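Local coordinates for protein extracellular ligand-binding receptor (PDB 4F06) that binds p-hydroxybenzoic acid, a lignin-derived aromatic, probably as the solute-binding component of an ABC transporter, at residues 253-258 against 262-267. Numbering follows the deposited sequence.
Sequences YHYAVS and PENKAF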
# COMPACT_ATOMS: atom_id res chain seq x y z
N TYR A 253 4.95 4.64 -7.28
CA TYR A 253 3.99 3.73 -6.70
C TYR A 253 3.69 2.61 -7.65
O TYR A 253 3.87 2.72 -8.89
CB TYR A 253 2.67 4.43 -6.40
CG TYR A 253 1.97 4.07 -5.09
CD1 TYR A 253 2.70 3.84 -3.90
CD2 TYR A 253 0.56 4.10 -4.99
CE1 TYR A 253 2.07 3.64 -2.67
CE2 TYR A 253 -0.08 3.96 -3.76
CZ TYR A 253 0.67 3.73 -2.62
OH TYR A 253 -0.01 3.59 -1.41
N HIS A 254 3.18 1.52 -7.09
CA HIS A 254 2.86 0.29 -7.81
C HIS A 254 1.47 0.30 -8.48
O HIS A 254 1.17 -0.58 -9.27
CB HIS A 254 2.96 -0.89 -6.83
CG HIS A 254 2.04 -0.69 -5.68
ND1 HIS A 254 2.20 0.35 -4.78
CD2 HIS A 254 0.85 -1.31 -5.38
CE1 HIS A 254 1.14 0.36 -3.95
NE2 HIS A 254 0.31 -0.65 -4.29
N TYR A 255 0.63 1.28 -8.15
CA TYR A 255 -0.71 1.32 -8.74
C TYR A 255 -1.15 2.75 -8.93
O TYR A 255 -1.06 3.56 -8.00
CB TYR A 255 -1.76 0.55 -7.88
CG TYR A 255 -3.14 0.57 -8.53
CD1 TYR A 255 -3.35 -0.09 -9.75
CD2 TYR A 255 -4.21 1.31 -7.99
CE1 TYR A 255 -4.59 -0.05 -10.39
CE2 TYR A 255 -5.46 1.32 -8.63
CZ TYR A 255 -5.62 0.68 -9.84
OH TYR A 255 -6.85 0.74 -10.47
N ALA A 256 -1.75 3.01 -10.09
CA ALA A 256 -2.51 4.24 -10.35
C ALA A 256 -3.86 3.87 -10.92
O ALA A 256 -3.95 2.98 -11.78
CB ALA A 256 -1.77 5.18 -11.33
N VAL A 257 -4.91 4.57 -10.50
CA VAL A 257 -6.25 4.33 -11.03
C VAL A 257 -6.23 4.57 -12.55
O VAL A 257 -6.96 3.91 -13.30
CB VAL A 257 -7.27 5.23 -10.34
CG1 VAL A 257 -8.65 5.13 -10.99
CG2 VAL A 257 -7.34 4.87 -8.87
N SER A 258 -5.36 5.47 -13.01
CA SER A 258 -5.24 5.78 -14.44
C SER A 258 -4.43 4.74 -15.22
O SER A 258 -4.23 4.89 -16.44
CB SER A 258 -4.54 7.11 -14.60
OG SER A 258 -3.17 6.98 -14.23
N PRO A 262 -5.77 -3.28 -20.38
CA PRO A 262 -7.10 -3.88 -20.41
C PRO A 262 -7.54 -4.40 -19.05
O PRO A 262 -8.72 -4.34 -18.70
CB PRO A 262 -6.93 -5.05 -21.40
CG PRO A 262 -5.77 -4.67 -22.25
CD PRO A 262 -4.86 -3.82 -21.41
N GLU A 263 -6.61 -4.97 -18.29
CA GLU A 263 -6.99 -5.52 -17.01
C GLU A 263 -7.41 -4.43 -16.03
O GLU A 263 -8.33 -4.63 -15.24
CB GLU A 263 -5.86 -6.37 -16.41
CG GLU A 263 -6.25 -7.07 -15.13
CD GLU A 263 -7.53 -7.89 -15.23
OE1 GLU A 263 -7.86 -8.33 -16.34
OE2 GLU A 263 -8.18 -8.07 -14.17
N ASN A 264 -6.74 -3.28 -16.06
CA ASN A 264 -7.19 -2.20 -15.19
C ASN A 264 -8.55 -1.65 -15.63
O ASN A 264 -9.39 -1.38 -14.79
CB ASN A 264 -6.16 -1.08 -15.08
CG ASN A 264 -6.50 -0.13 -13.94
OD1 ASN A 264 -6.87 -0.60 -12.84
ND2 ASN A 264 -6.42 1.17 -14.18
N LYS A 265 -8.78 -1.53 -16.94
CA LYS A 265 -10.09 -1.05 -17.41
C LYS A 265 -11.18 -2.01 -16.95
O LYS A 265 -12.27 -1.58 -16.50
CB LYS A 265 -10.05 -0.91 -18.92
CG LYS A 265 -9.15 0.22 -19.39
CD LYS A 265 -9.04 0.21 -20.92
CE LYS A 265 -8.49 1.50 -21.52
NZ LYS A 265 -7.15 1.63 -20.99
N ALA A 266 -10.92 -3.32 -17.02
CA ALA A 266 -11.90 -4.29 -16.59
C ALA A 266 -12.13 -4.20 -15.07
O ALA A 266 -13.26 -4.28 -14.61
CB ALA A 266 -11.41 -5.69 -16.99
N PHE A 267 -11.06 -4.02 -14.31
CA PHE A 267 -11.16 -3.89 -12.85
C PHE A 267 -11.98 -2.67 -12.48
O PHE A 267 -12.83 -2.78 -11.59
CB PHE A 267 -9.72 -3.73 -12.32
CG PHE A 267 -9.60 -3.42 -10.83
CD1 PHE A 267 -10.16 -4.28 -9.86
CD2 PHE A 267 -8.87 -2.30 -10.41
CE1 PHE A 267 -10.01 -4.02 -8.51
CE2 PHE A 267 -8.71 -2.06 -9.06
CZ PHE A 267 -9.29 -2.88 -8.11
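Asn264, in the first turn of helix 262-273, meets Tyr255 and Val257 of the preceding loop, a worked example of how one buried amide can tie a helix start to the chain that leads into it. Its side chain is extended from the helix, CG anti to the backbone N (chi1 -167°), which carries the amide across to the loop. There the two ends of the amide divide the work. OD1 accepts a hydrogen bond from Tyr255 OH at 2.7 Å, the donor tilted 15° from the carbonyl plane, while the same oxygen lies at the edge of the tyrosine ring, 3.4 Å from Tyr255 CE1. Ring and amide planes stand 83° apart, and with OD1 in the plane of the ring the two meet at their edges rather than stacked. The other end, Asn264 ND2, donates to Val257 O over 2.9 Å; the bond is bent, and the nitrogen sits above the carbonyl plane rather than on a lone pair. ND2 also bonds to His259 O, so both ends of the buried amide are engaged and its rotation is fixed. With an alanine in place of Asn264 the amide is gone, and the Tyr255 hydroxyl and the Val257 carbonyl would probably lose these partners, with a gap left between loop and helix.

One turn further on, Phe267 turns its ring edge to the same hydroxyl, with CE2 3.6 Å from Tyr255 OH. Beyond the pair, Tyr289 of helix 283-301 meets the Phe267 ring edge-to-face, and Val286 of that helix touches Tyr255. At the loop's start, Tyr253 bonds through its hydroxyl to Asp232, a residue of the p-hydroxybenzoic acid pocket. The whole is a strand-loop-helix connection, joining strand 250-253 to helix 262-273 within the periplasmic binding protein fold of the leucine-binding protein family.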